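Local coordinates for putative transcriptional regulator protein, LacI family (Rhizobium etli, PDB 3MIZ) that probably binds operator DNA and represses transcription, as regulators of the LacI family generally do, at residues Ile36-Asn41 against Pro252-Gly257; Gly73-Thr78 against Lys262-Leu267; Leu127-Arg132 against Leu284-Ser289; Ile137-Asn140 against Gly145-Leu148; Leu171-Asp174 against Ala179-Asn182. All coordinates share one frame; numbering follows the deposited sequence.

In the fold
Contacts 1 and 2 share helix 253-268, which they hold to helix 30-42 and to the parallel sheet containing strand 73-78; they touch each other where Trp39 packs on Lys262 and Asn265. Contact 2 is fully buried and wholly apolar. Contact 1, partly buried, has a phenol-carboxylate hydrogen bond at its more open edge. Contacts 4 and 5 belong to a mixed sheet, on its neighbouring strands 134-138 and 167-174: contact 4 joins a small apolar contact to a water bridge and a weak salt bridge, contact 5 has paired backbone bonds and mostly polar side chains. Contact 3 lies at the surface, about 36 Å from contact 2 between centres, and rests on a long, hydrated ion pair.

Contact 1 of 5, residues Ile36-Asn41 against Pro252-Gly257; sequences IQDWAN and PYYDLG
Asp38 and Tyr254 meet across two helices, the carboxylate accepting a hydrogen bond from the phenol. Followed outward, the aspartate begins with a bond to CB directed toward the other helix, and CB lies 3.5 Å from Tyr254 OH. Its CG turns beside the backbone N, anti to the carbonyl carbon (chi1 -82°), and comes to the edge of the tyrosine ring, in the ring plane. At the tip, OD2 accepts the hydrogen bond of Tyr254 OH at 2.7 Å, using the lone pair that points away from the other carboxylate oxygen. The same OD2 is 3.2 Å from Tyr254 CE1, while the carboxylate stands steeply against the ring, the two planes 76° apart. Tyrosine suits this place because its long, rigid ring carries a hydroxyl across a gap too wide for a short side chain; with CG anti to the backbone N (chi1 -178°) it reaches away from its own helix. Both helices flank the parallel sheet of one lobe of the periplasmic-binding-protein-like fold: helix 30-42 follows the first strand of that sheet, and helix 253-268 returns to it late in the chain. Deeper in the interface they come close, with CA of Ile36 only 4.5 Å from CA of Gly257. Any CB on Gly257 would run into the backbone N of Ile36, and glycine makes the approach possible; Ile36 CG1 then rests 3.8 Å from Gly257 CA. Ile36 continues onto Ile47 and Ile98, whereas the Tyr254 ring also receives the cation of Arg34, and Asp38 touches Arg258.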
# COMPACT_ATOMS: atom_id res chain seq x y z
N ILE A 36 6.62 15.02 0.03
CA ILE A 36 6.28 16.26 -0.67
C ILE A 36 5.27 17.05 0.17
O ILE A 36 5.46 18.23 0.44
CB ILE A 36 5.61 15.98 -2.05
CG1 ILE A 36 6.56 15.22 -2.97
CG2 ILE A 36 5.17 17.29 -2.68
CD1 ILE A 36 7.78 15.99 -3.35
N GLN A 37 4.19 16.38 0.57
CA GLN A 37 3.13 17.03 1.34
C GLN A 37 3.66 17.64 2.64
O GLN A 37 3.34 18.79 2.96
CB GLN A 37 2.00 16.04 1.64
CG GLN A 37 0.73 16.67 2.19
CD GLN A 37 -0.05 17.44 1.14
OE1 GLN A 37 -0.57 16.86 0.18
NE2 GLN A 37 -0.15 18.75 1.32
N ASP A 38 4.47 16.89 3.38
CA ASP A 38 5.04 17.40 4.63
C ASP A 38 5.84 18.68 4.37
O ASP A 38 5.71 19.66 5.11
CB ASP A 38 5.94 16.35 5.29
CG ASP A 38 5.15 15.34 6.09
OD1 ASP A 38 3.90 15.37 6.01
OD2 ASP A 38 5.77 14.51 6.79
N TRP A 39 6.68 18.66 3.34
CA TRP A 39 7.46 19.85 3.00
C TRP A 39 6.51 21.00 2.63
O TRP A 39 6.70 22.14 3.07
CB TRP A 39 8.39 19.56 1.82
CG TRP A 39 9.22 20.75 1.45
CD1 TRP A 39 10.42 21.10 1.99
CD2 TRP A 39 8.86 21.81 0.56
NE1 TRP A 39 10.83 22.31 1.48
CE2 TRP A 39 9.89 22.76 0.61
CE3 TRP A 39 7.75 22.04 -0.27
CZ2 TRP A 39 9.86 23.94 -0.15
CZ3 TRP A 39 7.72 23.21 -1.02
CH2 TRP A 39 8.76 24.15 -0.95
N ALA A 40 5.50 20.70 1.83
CA ALA A 40 4.54 21.71 1.40
C ALA A 40 3.83 22.38 2.57
O ALA A 40 3.64 23.61 2.57
CB ALA A 40 3.51 21.07 0.47
N ASN A 41 3.44 21.59 3.57
CA ASN A 41 2.76 22.15 4.73
C ASN A 41 3.67 23.08 5.53
O ASN A 41 3.21 24.04 6.15
CB ASN A 41 2.24 21.04 5.66
CG ASN A 41 1.22 20.14 4.98
OD1 ASN A 41 0.54 20.54 4.04
ND2 ASN A 41 1.10 18.91 5.47
N PRO A 252 14.78 5.65 0.17
CA PRO A 252 14.57 6.96 0.80
C PRO A 252 13.42 7.77 0.18
O PRO A 252 13.58 8.94 -0.15
CB PRO A 252 15.93 7.64 0.60
CG PRO A 252 16.32 7.14 -0.75
CD PRO A 252 15.98 5.66 -0.69
N TYR A 253 12.26 7.14 0.06
CA TYR A 253 11.10 7.79 -0.53
C TYR A 253 10.69 9.09 0.14
O TYR A 253 10.52 10.10 -0.54
CB TYR A 253 9.90 6.83 -0.55
CG TYR A 253 9.97 5.83 -1.68
CD1 TYR A 253 10.63 6.15 -2.87
CD2 TYR A 253 9.34 4.59 -1.59
CE1 TYR A 253 10.66 5.26 -3.94
CE2 TYR A 253 9.37 3.69 -2.67
CZ TYR A 253 10.03 4.04 -3.83
OH TYR A 253 10.05 3.19 -4.91
N TYR A 254 10.53 9.06 1.45
CA TYR A 254 10.14 10.26 2.18
C TYR A 254 11.12 11.40 1.90
O TYR A 254 10.70 12.52 1.59
CB TYR A 254 10.09 9.96 3.69
CG TYR A 254 9.65 11.13 4.53
CD1 TYR A 254 8.32 11.56 4.51
CD2 TYR A 254 10.56 11.84 5.30
CE1 TYR A 254 7.92 12.68 5.25
CE2 TYR A 254 10.17 12.95 6.04
CZ TYR A 254 8.85 13.37 6.01
OH TYR A 254 8.47 14.49 6.72
N ASP A 255 12.42 11.11 1.99
CA ASP A 255 13.44 12.12 1.74
C ASP A 255 13.47 12.56 0.28
O ASP A 255 13.75 13.72 -0.01
CB ASP A 255 14.83 11.60 2.14
CG ASP A 255 14.97 11.41 3.64
OD1 ASP A 255 14.42 12.23 4.41
OD2 ASP A 255 15.64 10.44 4.05
N LEU A 256 13.21 11.63 -0.64
CA LEU A 256 13.18 11.99 -2.06
C LEU A 256 12.10 13.02 -2.30
O LEU A 256 12.29 13.97 -3.06
CB LEU A 256 12.90 10.76 -2.93
CG LEU A 256 14.07 9.80 -3.19
CD1 LEU A 256 13.57 8.56 -3.92
CD2 LEU A 256 15.14 10.51 -4.01
N GLY A 257 10.96 12.83 -1.64
CA GLY A 257 9.85 13.76 -1.78
C GLY A 257 10.19 15.12 -1.20
O GLY A 257 9.99 16.15 -1.84

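Contact 2 of 5, residues Gly73-Thr78 against Lys262-Leu267; sequences GVLYVT and KWLNDL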
# COMPACT_ATOMS: atom_id res chain seq x y z
N GLY A 73 4.70 24.80 -10.23
CA GLY A 73 5.70 23.83 -10.63
C GLY A 73 5.14 22.42 -10.60
O GLY A 73 4.06 22.19 -10.07
N VAL A 74 5.88 21.48 -11.18
CA VAL A 74 5.45 20.08 -11.22
C VAL A 74 6.50 19.12 -10.69
O VAL A 74 7.69 19.26 -10.96
CB VAL A 74 5.12 19.63 -12.67
CG1 VAL A 74 4.97 18.10 -12.73
CG2 VAL A 74 3.85 20.29 -13.15
N LEU A 75 6.04 18.15 -9.91
CA LEU A 75 6.93 17.11 -9.43
C LEU A 75 6.46 15.89 -10.21
O LEU A 75 5.35 15.40 -10.02
CB LEU A 75 6.76 16.92 -7.92
CG LEU A 75 7.28 18.13 -7.15
CD1 LEU A 75 6.82 18.07 -5.71
CD2 LEU A 75 8.81 18.17 -7.25
N TYR A 76 7.31 15.44 -11.13
CA TYR A 76 7.02 14.29 -11.97
C TYR A 76 7.50 13.08 -11.18
O TYR A 76 8.70 12.85 -11.07
CB TYR A 76 7.81 14.40 -13.26
CG TYR A 76 7.29 13.53 -14.35
CD1 TYR A 76 6.18 13.92 -15.11
CD2 TYR A 76 7.90 12.31 -14.66
CE1 TYR A 76 5.71 13.15 -16.14
CE2 TYR A 76 7.43 11.52 -15.70
CZ TYR A 76 6.33 11.95 -16.44
OH TYR A 76 5.85 11.20 -17.49
N VAL A 77 6.55 12.31 -10.64
CA VAL A 77 6.89 11.16 -9.81
C VAL A 77 6.42 9.83 -10.37
O VAL A 77 5.25 9.65 -10.71
CB VAL A 77 6.28 11.34 -8.40
CG1 VAL A 77 6.70 10.21 -7.48
CG2 VAL A 77 6.67 12.69 -7.84
N THR A 78 7.34 8.87 -10.46
CA THR A 78 6.97 7.55 -10.95
C THR A 78 6.88 6.61 -9.75
O THR A 78 7.62 6.77 -8.77
CB THR A 78 8.00 7.03 -11.97
OG1 THR A 78 9.32 7.11 -11.43
CG2 THR A 78 7.94 7.87 -13.25
N LYS A 262 11.80 20.80 -2.28
CA LYS A 262 12.64 21.96 -2.01
C LYS A 262 13.38 22.37 -3.28
O LYS A 262 13.46 23.56 -3.60
CB LYS A 262 13.66 21.64 -0.91
CG LYS A 262 14.54 22.84 -0.57
CD LYS A 262 15.66 22.49 0.39
CE LYS A 262 16.56 23.71 0.61
NZ LYS A 262 17.63 23.44 1.61
N TRP A 263 13.90 21.38 -3.99
CA TRP A 263 14.63 21.62 -5.22
C TRP A 263 13.72 22.35 -6.23
O TRP A 263 14.15 23.31 -6.87
CB TRP A 263 15.11 20.29 -5.79
CG TRP A 263 16.28 20.38 -6.72
CD1 TRP A 263 17.03 21.49 -6.99
CD2 TRP A 263 16.86 19.32 -7.48
NE1 TRP A 263 18.05 21.18 -7.86
CE2 TRP A 263 17.96 19.85 -8.18
CE3 TRP A 263 16.55 17.96 -7.64
CZ2 TRP A 263 18.76 19.07 -9.03
CZ3 TRP A 263 17.35 17.18 -8.48
CH2 TRP A 263 18.44 17.75 -9.16
N LEU A 264 12.48 21.89 -6.35
CA LEU A 264 11.54 22.53 -7.27
C LEU A 264 11.29 23.96 -6.83
O LEU A 264 11.22 24.88 -7.65
CB LEU A 264 10.20 21.77 -7.30
CG LEU A 264 9.09 22.41 -8.17
CD1 LEU A 264 9.54 22.49 -9.62
CD2 LEU A 264 7.81 21.60 -8.06
N ASN A 265 11.16 24.16 -5.52
CA ASN A 265 10.91 25.48 -4.97
C ASN A 265 12.02 26.45 -5.39
O ASN A 265 11.74 27.56 -5.83
CB ASN A 265 10.80 25.42 -3.45
CG ASN A 265 10.19 26.68 -2.84
OD1 ASN A 265 9.06 27.06 -3.17
ND2 ASN A 265 10.93 27.34 -1.96
N ASP A 266 13.27 26.01 -5.26
CA ASP A 266 14.41 26.86 -5.64
C ASP A 266 14.43 27.13 -7.13
O ASP A 266 14.77 28.24 -7.56
CB ASP A 266 15.74 26.23 -5.20
CG ASP A 266 15.85 26.05 -3.70
OD1 ASP A 266 15.27 26.88 -2.96
OD2 ASP A 266 16.52 25.10 -3.26
N LEU A 267 14.08 26.13 -7.93
CA LEU A 267 14.06 26.27 -9.38
C LEU A 267 12.98 27.27 -9.79
O LEU A 267 13.18 28.07 -10.71
CB LEU A 267 13.76 24.92 -10.04
CG LEU A 267 13.79 24.90 -11.57
CD1 LEU A 267 15.22 25.13 -12.05
CD2 LEU A 267 13.28 23.56 -12.07
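Helix-on-sheet packing of an alpha/beta lobe brings Leu264, on helix 253-268, down onto Gly73, Val74 and Leu75 of an inner strand of the parallel sheet. The short helix and strand axes approach to 9.0 Å and run at 148° to each other, closer to antiparallel than to parallel. Leu264 carries the contact with both branches. Its CG lies anti to the backbone N (chi1 176°), which carries the methyl groups out to the strand: CD2 settles 3.6 Å from Leu75 CG and 3.7 Å from Val74 N, and CD1 comes 4.0 Å from Val74 O. Leu75 answers with its own CD2, 3.9 Å from Leu264 CB. Gly73 gives the leucine room, since a CB there would collide with Leu264 CD1. With only an alanine's methyl at Leu264, a gap is likely to open over Gly73 and Leu75, and Val96 and Phe16, which also touch this leucine, would lose a packing partner. The strand's backbone polar groups are engaged within the sheet, Gly73 and Leu75 with Gly17 and Val74 with Val96, so a branched hydrocarbon can cover them without competing for bonds. Adhesion here therefore comes from shape and exclusion of water, with no polar pairing across the contact.

Contact 3 of 5, residues Leu127-Arg132 against Leu284-Ser289; sequences LERGHR and LVERSS
Arg129 and Glu286 reach for one another from opposite directions and meet at their charged ends. Arg129 NH2 lies 3.5 Å from Glu286 OE2, a long salt bridge, and the guanidinium and carboxylate planes stand 74° apart, so the two groups do not form the flat, two-pronged pair that these side chains can make. Their shapes differ: the arginine bends at its second torsion (chi2 -58°), whereas the glutamate is stretched out from its CB. Water 1 fills in the geometry, accepting from Arg129 NH2 at 2.7 Å and donating to Glu286 OE2 at 3.3 Å. Tyr125 draws the pair together from helix 115-127, its hydroxyl hydrogen-bonded to OE2 and its ring in a cation-pi contact with the arginine. The arginine sits in the type I turn, Leu127 to Gly130, at the end of this helix; Gly130, at a phi of 79°, adopts a backbone shape that glycine takes easily. Within the same loop Arg132 NH1 binds Leu127 O at 3.0 Å and also His131 O. Glu286 follows directly on strand 277-285. Flexible charged chains suit such a surface. With a long ion pair backed by solvent and one phenol, the electrostatic gain is likely to be modest, and the tie between turn and strand end adaptable.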
# COMPACT_ATOMS: atom_id res chain seq x y z
N LEU A 127 27.93 -11.11 3.37
CA LEU A 127 29.30 -11.62 3.20
C LEU A 127 30.16 -11.42 4.44
O LEU A 127 30.99 -12.27 4.79
CB LEU A 127 29.97 -10.92 2.01
CG LEU A 127 29.30 -11.14 0.65
CD1 LEU A 127 29.99 -10.30 -0.43
CD2 LEU A 127 29.35 -12.62 0.30
N GLU A 128 29.97 -10.29 5.12
CA GLU A 128 30.74 -10.02 6.33
C GLU A 128 30.17 -10.83 7.49
O GLU A 128 30.77 -10.87 8.57
CB GLU A 128 30.69 -8.52 6.66
CG GLU A 128 31.15 -7.64 5.50
CD GLU A 128 31.20 -6.17 5.87
OE1 GLU A 128 30.23 -5.66 6.48
OE2 GLU A 128 32.22 -5.51 5.55
N ARG A 129 29.03 -11.48 7.26
CA ARG A 129 28.40 -12.29 8.30
C ARG A 129 28.54 -13.80 8.03
O ARG A 129 27.68 -14.59 8.41
CB ARG A 129 26.91 -11.94 8.43
CG ARG A 129 26.60 -10.49 8.78
CD ARG A 129 27.25 -10.07 10.08
NE ARG A 129 26.76 -8.77 10.57
CZ ARG A 129 26.90 -7.62 9.92
NH1 ARG A 129 27.51 -7.56 8.75
NH2 ARG A 129 26.45 -6.50 10.47
N GLY A 130 29.62 -14.17 7.35
CA GLY A 130 29.90 -15.58 7.08
C GLY A 130 29.19 -16.33 5.96
O GLY A 130 29.56 -17.47 5.68
N HIS A 131 28.20 -15.71 5.32
CA HIS A 131 27.47 -16.41 4.26
C HIS A 131 28.28 -16.52 2.97
O HIS A 131 28.88 -15.54 2.51
CB HIS A 131 26.13 -15.70 4.02
CG HIS A 131 25.25 -15.66 5.22
ND1 HIS A 131 24.56 -16.77 5.67
CD2 HIS A 131 24.98 -14.67 6.10
CE1 HIS A 131 23.90 -16.46 6.77
NE2 HIS A 131 24.14 -15.19 7.06
N ARG A 132 28.27 -17.71 2.39
CA ARG A 132 29.03 -17.97 1.18
C ARG A 132 28.17 -18.61 0.09
O ARG A 132 28.52 -18.56 -1.09
CB ARG A 132 30.23 -18.86 1.51
CG ARG A 132 31.15 -18.28 2.59
CD ARG A 132 32.00 -17.15 2.06
NE ARG A 132 32.95 -16.63 3.05
CZ ARG A 132 32.68 -15.65 3.90
NH1 ARG A 132 31.49 -15.07 3.89
NH2 ARG A 132 33.61 -15.22 4.75
N LEU A 284 20.75 0.94 5.05
CA LEU A 284 20.61 -0.45 5.46
C LEU A 284 19.96 -0.41 6.84
O LEU A 284 20.47 0.22 7.75
CB LEU A 284 21.99 -1.11 5.53
CG LEU A 284 22.06 -2.57 5.99
CD1 LEU A 284 20.92 -3.37 5.41
CD2 LEU A 284 23.40 -3.15 5.57
N VAL A 285 18.82 -1.08 6.97
CA VAL A 285 18.10 -1.12 8.24
C VAL A 285 18.31 -2.49 8.84
O VAL A 285 17.71 -3.47 8.40
CB VAL A 285 16.59 -0.89 8.04
CG1 VAL A 285 15.87 -0.92 9.38
CG2 VAL A 285 16.36 0.45 7.34
N GLU A 286 19.18 -2.57 9.85
CA GLU A 286 19.47 -3.84 10.48
C GLU A 286 18.44 -4.22 11.52
O GLU A 286 18.21 -3.49 12.49
CB GLU A 286 20.86 -3.80 11.11
CG GLU A 286 21.25 -5.09 11.80
CD GLU A 286 22.73 -5.20 12.03
OE1 GLU A 286 23.37 -4.15 12.28
OE2 GLU A 286 23.26 -6.33 11.97
N ARG A 287 17.79 -5.36 11.31
CA ARG A 287 16.79 -5.86 12.23
C ARG A 287 17.27 -7.23 12.72
O ARG A 287 18.44 -7.34 13.10
CB ARG A 287 15.41 -5.91 11.54
CG ARG A 287 14.92 -4.50 11.11
CD ARG A 287 13.39 -4.37 11.09
NE ARG A 287 12.92 -2.99 10.90
CZ ARG A 287 12.74 -2.39 9.72
NH1 ARG A 287 12.98 -3.05 8.60
NH2 ARG A 287 12.30 -1.14 9.66
N SER A 288 16.44 -8.27 12.71
CA SER A 288 16.92 -9.56 13.21
C SER A 288 16.66 -10.80 12.36
O SER A 288 16.72 -11.93 12.87
CB SER A 288 16.36 -9.79 14.62
OG SER A 288 14.95 -9.66 14.63
N SER A 289 16.42 -10.61 11.07
CA SER A 289 16.15 -11.72 10.17
C SER A 289 17.42 -12.37 9.62
O SER A 289 17.35 -13.33 8.84
CB SER A 289 15.30 -11.24 8.99
OG SER A 289 16.00 -10.23 8.28
O HOH W 1 26.28 -6.88 13.16

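Contact 4 of 5, residues Ile137-Asn140 against Gly145-Leu148; sequences IRLN and GAEL
Ala146 packs its methyl against the chain turning past Leu139 and Asn140: its CB is 3.6 Å from Leu139 CB and 3.3 Å from Asn140 O. A small residue suits this spot, where CA of Ala146 and CA of Leu139 are 5.3 Å apart. Beside this apolar patch, polar atoms are served by water. The N-H of Leu139 donates to water 2 at 2.9 Å, and the same water donates to Ala146 O at 3.1 Å, joining the strand end to the helix where no direct backbone bond spans the two. Further out, Arg138 and Glu147 form a salt bridge. Glu147 OE1 comes to the guanidinium edge, near its plane, though the carboxylate is turned 69° against it; Arg138 NH2 bonds weakly to Glu147 OE1 at 3.5 Å (N-H...O angle 142°), and Glu147 OE2 lies 3.6 Å from the same NH2. The glutamate's bend at its second torsion (chi2 61°) folds its carboxylate back toward the strand. The Asn140 side chain leaves its backbone away from the helix, and its amide is bound elsewhere: OD1 accepts from Ile142 N, while ND2 donates to Glu180 OE2 and Gly175 O. An amide suits this bend because it can donate and accept at once. The contact joins the end of the first strand to the start of the helix in the beta-alpha-beta unit 134-138, 144-160, 167-174: Arg138 is backbone-bonded to Ser170 and Gly172, and Leu139 also touches Met208 of helix 206-217.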
# COMPACT_ATOMS: atom_id res chain seq x y z
N ILE A 137 16.17 -14.11 -5.12
CA ILE A 137 14.95 -14.32 -5.89
C ILE A 137 14.59 -12.95 -6.48
O ILE A 137 14.27 -12.00 -5.75
CB ILE A 137 13.83 -14.90 -5.02
CG1 ILE A 137 14.30 -16.21 -4.39
CG2 ILE A 137 12.61 -15.19 -5.87
CD1 ILE A 137 13.24 -16.94 -3.58
N ARG A 138 14.68 -12.89 -7.80
CA ARG A 138 14.46 -11.68 -8.59
C ARG A 138 13.08 -11.06 -8.68
O ARG A 138 12.07 -11.73 -8.87
CB ARG A 138 14.95 -11.92 -10.02
CG ARG A 138 16.40 -12.35 -10.12
CD ARG A 138 16.72 -12.83 -11.53
NE ARG A 138 16.52 -11.78 -12.53
CZ ARG A 138 16.66 -11.97 -13.84
NH1 ARG A 138 16.99 -13.17 -14.30
NH2 ARG A 138 16.49 -10.96 -14.68
N LEU A 139 13.07 -9.73 -8.57
CA LEU A 139 11.86 -8.94 -8.71
C LEU A 139 11.64 -8.88 -10.23
O LEU A 139 12.56 -9.16 -11.00
CB LEU A 139 12.10 -7.53 -8.15
CG LEU A 139 10.99 -6.48 -8.25
CD1 LEU A 139 9.78 -6.90 -7.45
CD2 LEU A 139 11.53 -5.15 -7.74
N ASN A 140 10.42 -8.51 -10.64
CA ASN A 140 10.06 -8.40 -12.05
C ASN A 140 11.18 -7.79 -12.89
O ASN A 140 11.54 -6.63 -12.70
CB ASN A 140 8.80 -7.54 -12.20
CG ASN A 140 8.12 -7.72 -13.54
OD1 ASN A 140 8.77 -7.96 -14.56
ND2 ASN A 140 6.80 -7.59 -13.55
N GLY A 145 14.87 -1.03 -11.50
CA GLY A 145 15.39 -1.22 -10.15
C GLY A 145 15.74 -2.67 -9.87
O GLY A 145 16.78 -2.96 -9.26
N ALA A 146 14.88 -3.58 -10.30
CA ALA A 146 15.10 -5.01 -10.08
C ALA A 146 16.42 -5.46 -10.69
O ALA A 146 17.20 -6.18 -10.06
CB ALA A 146 13.96 -5.82 -10.68
N GLU A 147 16.67 -5.02 -11.92
CA GLU A 147 17.89 -5.39 -12.63
C GLU A 147 19.12 -4.76 -11.99
O GLU A 147 20.17 -5.40 -11.92
CB GLU A 147 17.80 -4.97 -14.09
CG GLU A 147 18.52 -5.90 -15.06
CD GLU A 147 17.97 -7.33 -15.04
OE1 GLU A 147 16.79 -7.52 -14.67
OE2 GLU A 147 18.72 -8.25 -15.41
N LEU A 148 19.01 -3.51 -11.55
CA LEU A 148 20.16 -2.86 -10.93
C LEU A 148 20.53 -3.53 -9.61
O LEU A 148 21.71 -3.63 -9.28
CB LEU A 148 19.87 -1.39 -10.67
CG LEU A 148 19.69 -0.53 -11.93
CD1 LEU A 148 19.38 0.90 -11.52
CD2 LEU A 148 20.95 -0.60 -12.77
O HOH W 2 15.53 -8.20 -8.47

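Contact 5 of 5, residues Leu171-Asp174 against Ala179-Asn182; sequences LGMD and AENN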
# COMPACT_ATOMS: atom_id res chain seq x y z
N LEU A 171 14.06 -16.41 -10.85
CA LEU A 171 13.03 -15.40 -11.06
C LEU A 171 11.92 -15.76 -10.09
O LEU A 171 11.71 -16.93 -9.78
CB LEU A 171 12.47 -15.47 -12.49
CG LEU A 171 13.35 -14.94 -13.62
CD1 LEU A 171 12.68 -15.26 -14.96
CD2 LEU A 171 13.54 -13.45 -13.45
N GLY A 172 11.20 -14.75 -9.61
CA GLY A 172 10.10 -15.00 -8.69
C GLY A 172 8.79 -14.58 -9.32
O GLY A 172 7.72 -14.93 -8.85
N MSE A 173 8.88 -13.82 -10.41
CA MSE A 173 7.68 -13.34 -11.07
C MSE A 173 8.01 -12.74 -12.42
O MSE A 173 9.17 -12.46 -12.72
CB MSE A 173 7.04 -12.24 -10.23
CG MSE A 173 7.91 -11.01 -10.20
SE MSE A 173 7.14 -9.61 -9.18
CE MSE A 173 7.42 -10.35 -7.40
N ASP A 174 6.98 -12.52 -13.22
CA ASP A 174 7.13 -11.93 -14.54
C ASP A 174 5.76 -11.50 -15.03
O ASP A 174 4.74 -11.88 -14.47
CB ASP A 174 7.77 -12.92 -15.52
CG ASP A 174 7.02 -14.24 -15.59
OD1 ASP A 174 5.81 -14.24 -15.90
OD2 ASP A 174 7.66 -15.29 -15.35
N ALA A 179 0.45 -7.09 -11.79
CA ALA A 179 -0.50 -8.05 -12.33
C ALA A 179 0.31 -9.24 -12.85
O ALA A 179 -0.07 -9.91 -13.80
CB ALA A 179 -1.29 -7.42 -13.47
N GLU A 180 1.42 -9.48 -12.18
CA GLU A 180 2.33 -10.54 -12.56
C GLU A 180 1.90 -11.96 -12.29
O GLU A 180 0.98 -12.23 -11.52
CB GLU A 180 3.69 -10.32 -11.89
CG GLU A 180 4.38 -9.04 -12.29
CD GLU A 180 4.39 -8.01 -11.18
OE1 GLU A 180 3.38 -7.90 -10.46
OE2 GLU A 180 5.42 -7.31 -11.05
N ASN A 181 2.58 -12.86 -12.98
CA ASN A 181 2.41 -14.29 -12.82
C ASN A 181 3.40 -14.39 -11.67
O ASN A 181 4.59 -14.15 -11.85
CB ASN A 181 2.92 -14.98 -14.10
CG ASN A 181 3.08 -16.47 -13.94
OD1 ASN A 181 2.47 -17.10 -13.08
ND2 ASN A 181 3.91 -17.05 -14.81
N ASN A 182 2.91 -14.71 -10.48
CA ASN A 182 3.77 -14.74 -9.30
C ASN A 182 4.01 -16.14 -8.72
O ASN A 182 3.07 -16.83 -8.33
CB ASN A 182 3.16 -13.81 -8.24
CG ASN A 182 4.03 -13.66 -7.02
OD1 ASN A 182 4.37 -14.65 -6.36
ND2 ASN A 182 4.40 -12.42 -6.69
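Met173 and Asp174 run antiparallel to Asn182 and Asn181, with Asp174 and Asn181 as the hydrogen-bonded pair: Asn181 N reaches Asp174 O at 2.8 Å, and Asp174 N reaches Asn181 O at 3.2 Å. Met173 and Asn182 make the non-hydrogen-bonded pair, their side chains on one face. Met173, present as selenomethionine, has CG between its backbone N and carbonyl carbon (chi1 68°), and its chain then bends so that SE lies 3.4 Å from Glu180 OE2 and CE 3.7 Å from Asn182 ND2. On this face, too, Asn182 OD1 is bound by Gln211 and the backbone N of Val184. A long, polarisable side chain can line this buried side without needing a bond of its own. Glu180 lays its CB 3.2 Å from Asp174 O before bringing OE2 up to the selenium. Shortening Glu180 to an alanine removes that carboxylate, which would probably leave the Asn140 amide short of one acceptor and the selenium without its neighbour. On the opposite face Asp174 and Asn181 lie side by side, Asp174 OD1 3.5 Å from Asn181 CB, their flat groups 64° apart. Asp174 OD2 is bound by the hydroxyl of Tyr183, a polar end that suits a partly exposed edge of the sheet. Such paired strands joined by a short loop form a beta hairpin, here adding the short strand 181-182 antiparallel to the edge of an otherwise parallel sheet.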